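Local coordinates for Ddb_g0293866 (Dictyostelium discoideum, PDB 5LW6), which contains a macrodomain that binds ADP-ribose, the part described here, and as a whole is probably a DNA damage sensor that binds poly-ADP-ribose, at residues A80-Y84 and F249-D253. Numbering follows the deposited sequence.
Sequences AISEY and FNALD
Tyr84 and Phe249 lay their rings against each other in an offset stack between helix 70-87 and helix 237-253. The ring centroids are 4.7 Å apart and the planes are tilted by 26°. The overlap is at the rim: Tyr84 CG sits over one face of Phe249, and Tyr84 CD1 comes to 3.5 Å from Phe249 CB. The Tyr84 side chain leaves its helix with CG anti to the backbone N (chi1 178°) and reaches across to the last turn of the other helix. There Tyr84 OH donates a hydrogen bond of 2.7 Å to Asp253 OD1. The oxygen is approached from above the carboxylate plane, 39° out of it. Leu252 CD2 packs beside the same hydroxyl, 3.3 Å from Tyr84 OH.

The packing is looser around the far end of Phe249. Ile81 CG1 meets the ring edge, 3.9 Å from Phe249 CZ, and Ala80 CB is 4.4 Å from Phe249 CE2. The axes of the two segments come no closer than 12.2 Å, so the two aromatic side chains fill the gap. At the exposed margin of the helix pair, Glu83 OE1 hydrogen-bonds His246 NE2. Ile81 and Leu252 also touch strand 55-59 of the central sheet, at Phe58 and Leu56 respectively. The contact thus joins two helices that pack on the macrodomain sheet.

Asp253 is buried, and both its carboxylate oxygens have polar partners. OD1 also forms a salt bridge with Arg54, and OD2 accepts hydrogen bonds from His88 and Arg43 N. This setting would favour a charged carboxylate, which would in turn help to hold the tyrosine hydroxyl in its direction at the end of an otherwise apolar contact.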
ATOM      1  N   ALA A  80      -6.086  -8.975  -7.361  1.00  8.97           N
ATOM      2  CA  ALA A  80      -6.611  -7.670  -7.110  1.00  9.25           C
ATOM      3  C   ALA A  80      -5.946  -6.665  -8.080  1.00  8.96           C
ATOM      4  O   ALA A  80      -6.591  -5.757  -8.617  1.00  8.69           O
ATOM      5  CB  ALA A  80      -6.374  -7.239  -5.677  1.00 10.22           C
ATOM      6  N   ILE A  81      -4.645  -6.853  -8.301  1.00  8.93           N
ATOM      7  CA  ILE A  81      -3.882  -5.959  -9.132  1.00  8.72           C
ATOM      8  C   ILE A  81      -4.398  -6.064 -10.567  1.00 10.61           C
ATOM      9  O   ILE A  81      -4.589  -5.056 -11.272  1.00  9.53           O
ATOM     10  CB  ILE A  81      -2.345  -6.236  -9.046  1.00  9.86           C
ATOM     11  CG1 ILE A  81      -1.796  -5.679  -7.688  1.00 11.35           C
ATOM     12  CG2 ILE A  81      -1.552  -5.567 -10.195  1.00 10.50           C
ATOM     13  CD1 ILE A  81      -0.462  -6.268  -7.252  1.00 13.02           C
ATOM     14  N   SER A  82      -4.574  -7.295 -11.001  1.00 10.78           N
ATOM     15  CA  SER A  82      -5.049  -7.540 -12.346  0.50 11.04           C
ATOM     16  C   SER A  82      -6.474  -7.027 -12.533  1.00 11.49           C
ATOM     17  O   SER A  82      -6.799  -6.455 -13.574  1.00 11.38           O
ATOM     18  CB  SER A  82      -4.825  -9.012 -12.782  0.50 11.15           C
ATOM     19  OG  SER A  82      -5.253  -9.130 -14.114  0.50 11.20           O
ATOM     20  N   GLU A  83      -7.330  -7.158 -11.512  1.00 10.55           N
ATOM     21  CA  GLU A  83      -8.657  -6.655 -11.550  1.00 10.77           C
ATOM     22  C   GLU A  83      -8.669  -5.130 -11.773  1.00 10.88           C
ATOM     23  O   GLU A  83      -9.393  -4.615 -12.654  1.00 10.89           O
ATOM     24  CB  GLU A  83      -9.410  -7.019 -10.290  1.00 11.08           C
ATOM     25  CG  GLU A  83     -10.857  -6.561 -10.185  1.00 11.46           C
ATOM     26  CD  GLU A  83     -11.496  -6.902  -8.832  1.00 13.47           C
ATOM     27  OE1 GLU A  83     -10.874  -6.543  -7.788  1.00 14.24           O
ATOM     28  OE2 GLU A  83     -12.618  -7.512  -8.781  1.00 15.04           O
ATOM     29  N   TYR A  84      -7.865  -4.442 -10.994  1.00 10.25           N
ATOM     30  CA  TYR A  84      -7.757  -2.987 -11.098  1.00  9.46           C
ATOM     31  C   TYR A  84      -7.187  -2.599 -12.463  1.00  9.45           C
ATOM     32  O   TYR A  84      -7.773  -1.743 -13.180  1.00 11.13           O
ATOM     33  CB  TYR A  84      -6.861  -2.512  -9.961  1.00  8.76           C
ATOM     34  CG  TYR A  84      -6.623  -0.977  -9.984  1.00  8.16           C
ATOM     35  CD1 TYR A  84      -7.585  -0.110  -9.452  1.00  9.32           C
ATOM     36  CD2 TYR A  84      -5.504  -0.430 -10.550  1.00  9.91           C
ATOM     37  CE1 TYR A  84      -7.387   1.270  -9.466  1.00  9.70           C
ATOM     38  CE2 TYR A  84      -5.300   0.956 -10.589  1.00 10.69           C
ATOM     39  CZ  TYR A  84      -6.245   1.797 -10.082  1.00 10.76           C
ATOM     40  OH  TYR A  84      -5.976   3.161 -10.193  1.00 11.94           O
ATOM     41  N   PHE A 249      -6.808   0.671  -3.682  1.00  9.47           N
ATOM     42  CA  PHE A 249      -7.007   1.092  -5.041  1.00  9.84           C
ATOM     43  C   PHE A 249      -8.170   2.041  -5.148  1.00 10.44           C
ATOM     44  O   PHE A 249      -8.154   2.945  -5.978  1.00 10.99           O
ATOM     45  CB  PHE A 249      -7.193  -0.126  -5.968  1.00 10.37           C
ATOM     46  CG  PHE A 249      -5.963  -0.978  -6.094  1.00 11.60           C
ATOM     47  CD1 PHE A 249      -4.665  -0.407  -6.106  1.00 16.24           C
ATOM     48  CD2 PHE A 249      -6.059  -2.302  -6.158  1.00 12.56           C
ATOM     49  CE1 PHE A 249      -3.516  -1.209  -6.180  1.00 16.52           C
ATOM     50  CE2 PHE A 249      -4.914  -3.115  -6.255  1.00 12.42           C
ATOM     51  CZ  PHE A 249      -3.667  -2.570  -6.275  1.00 14.58           C
ATOM     52  N   ASN A 250      -9.122   1.961  -4.236  1.00 10.28           N
ATOM     53  CA  ASN A 250     -10.146   2.986  -4.182  1.00 11.15           C
ATOM     54  C   ASN A 250      -9.529   4.359  -3.833  1.00 12.00           C
ATOM     55  O   ASN A 250      -9.900   5.365  -4.430  1.00 12.55           O
ATOM     56  CB  ASN A 250     -11.205   2.666  -3.132  1.00 12.18           C
ATOM     57  CG  ASN A 250     -12.096   1.550  -3.550  1.00 12.13           C
ATOM     58  OD1 ASN A 250     -12.098   1.135  -4.695  1.00 12.83           O
ATOM     59  ND2 ASN A 250     -12.911   1.063  -2.613  1.00 11.94           N
ATOM     60  N   ALA A 251      -8.588   4.396  -2.916  1.00 12.03           N
ATOM     61  CA  ALA A 251      -7.894   5.616  -2.584  1.00 12.63           C
ATOM     62  C   ALA A 251      -7.140   6.141  -3.792  1.00 11.73           C
ATOM     63  O   ALA A 251      -7.091   7.343  -4.056  1.00 12.96           O
ATOM     64  CB  ALA A 251      -6.973   5.417  -1.438  1.00 13.13           C
ATOM     65  N   LEU A 252      -6.506   5.255  -4.530  1.00 10.86           N
ATOM     66  CA  LEU A 252      -5.774   5.675  -5.698  1.00 12.25           C
ATOM     67  C   LEU A 252      -6.691   6.350  -6.684  1.00 13.09           C
ATOM     68  O   LEU A 252      -6.322   7.378  -7.282  1.00 13.17           O
ATOM     69  CB  LEU A 252      -5.054   4.458  -6.294  1.00 11.70           C
ATOM     70  CG  LEU A 252      -4.146   4.732  -7.451  1.00 11.76           C
ATOM     71  CD1 LEU A 252      -3.088   5.767  -7.134  1.00 12.18           C
ATOM     72  CD2 LEU A 252      -3.543   3.381  -7.943  1.00 11.62           C
ATOM     73  N   ASP A 253      -7.901   5.808  -6.886  1.00 13.11           N
ATOM     74  CA  ASP A 253      -8.844   6.380  -7.869  1.00 13.29           C
ATOM     75  C   ASP A 253      -9.521   7.683  -7.389  1.00 19.78           C
ATOM     76  O   ASP A 253     -10.017   8.470  -8.175  1.00 17.98           O
ATOM     77  CB  ASP A 253      -9.878   5.351  -8.285  1.00 13.70           C
ATOM     78  CG  ASP A 253      -9.386   4.440  -9.442  1.00 15.00           C
ATOM     79  OD1 ASP A 253      -8.224   4.666  -9.967  1.00 13.93           O
ATOM     80  OD2 ASP A 253     -10.176   3.515  -9.804  1.00 14.88           O
TER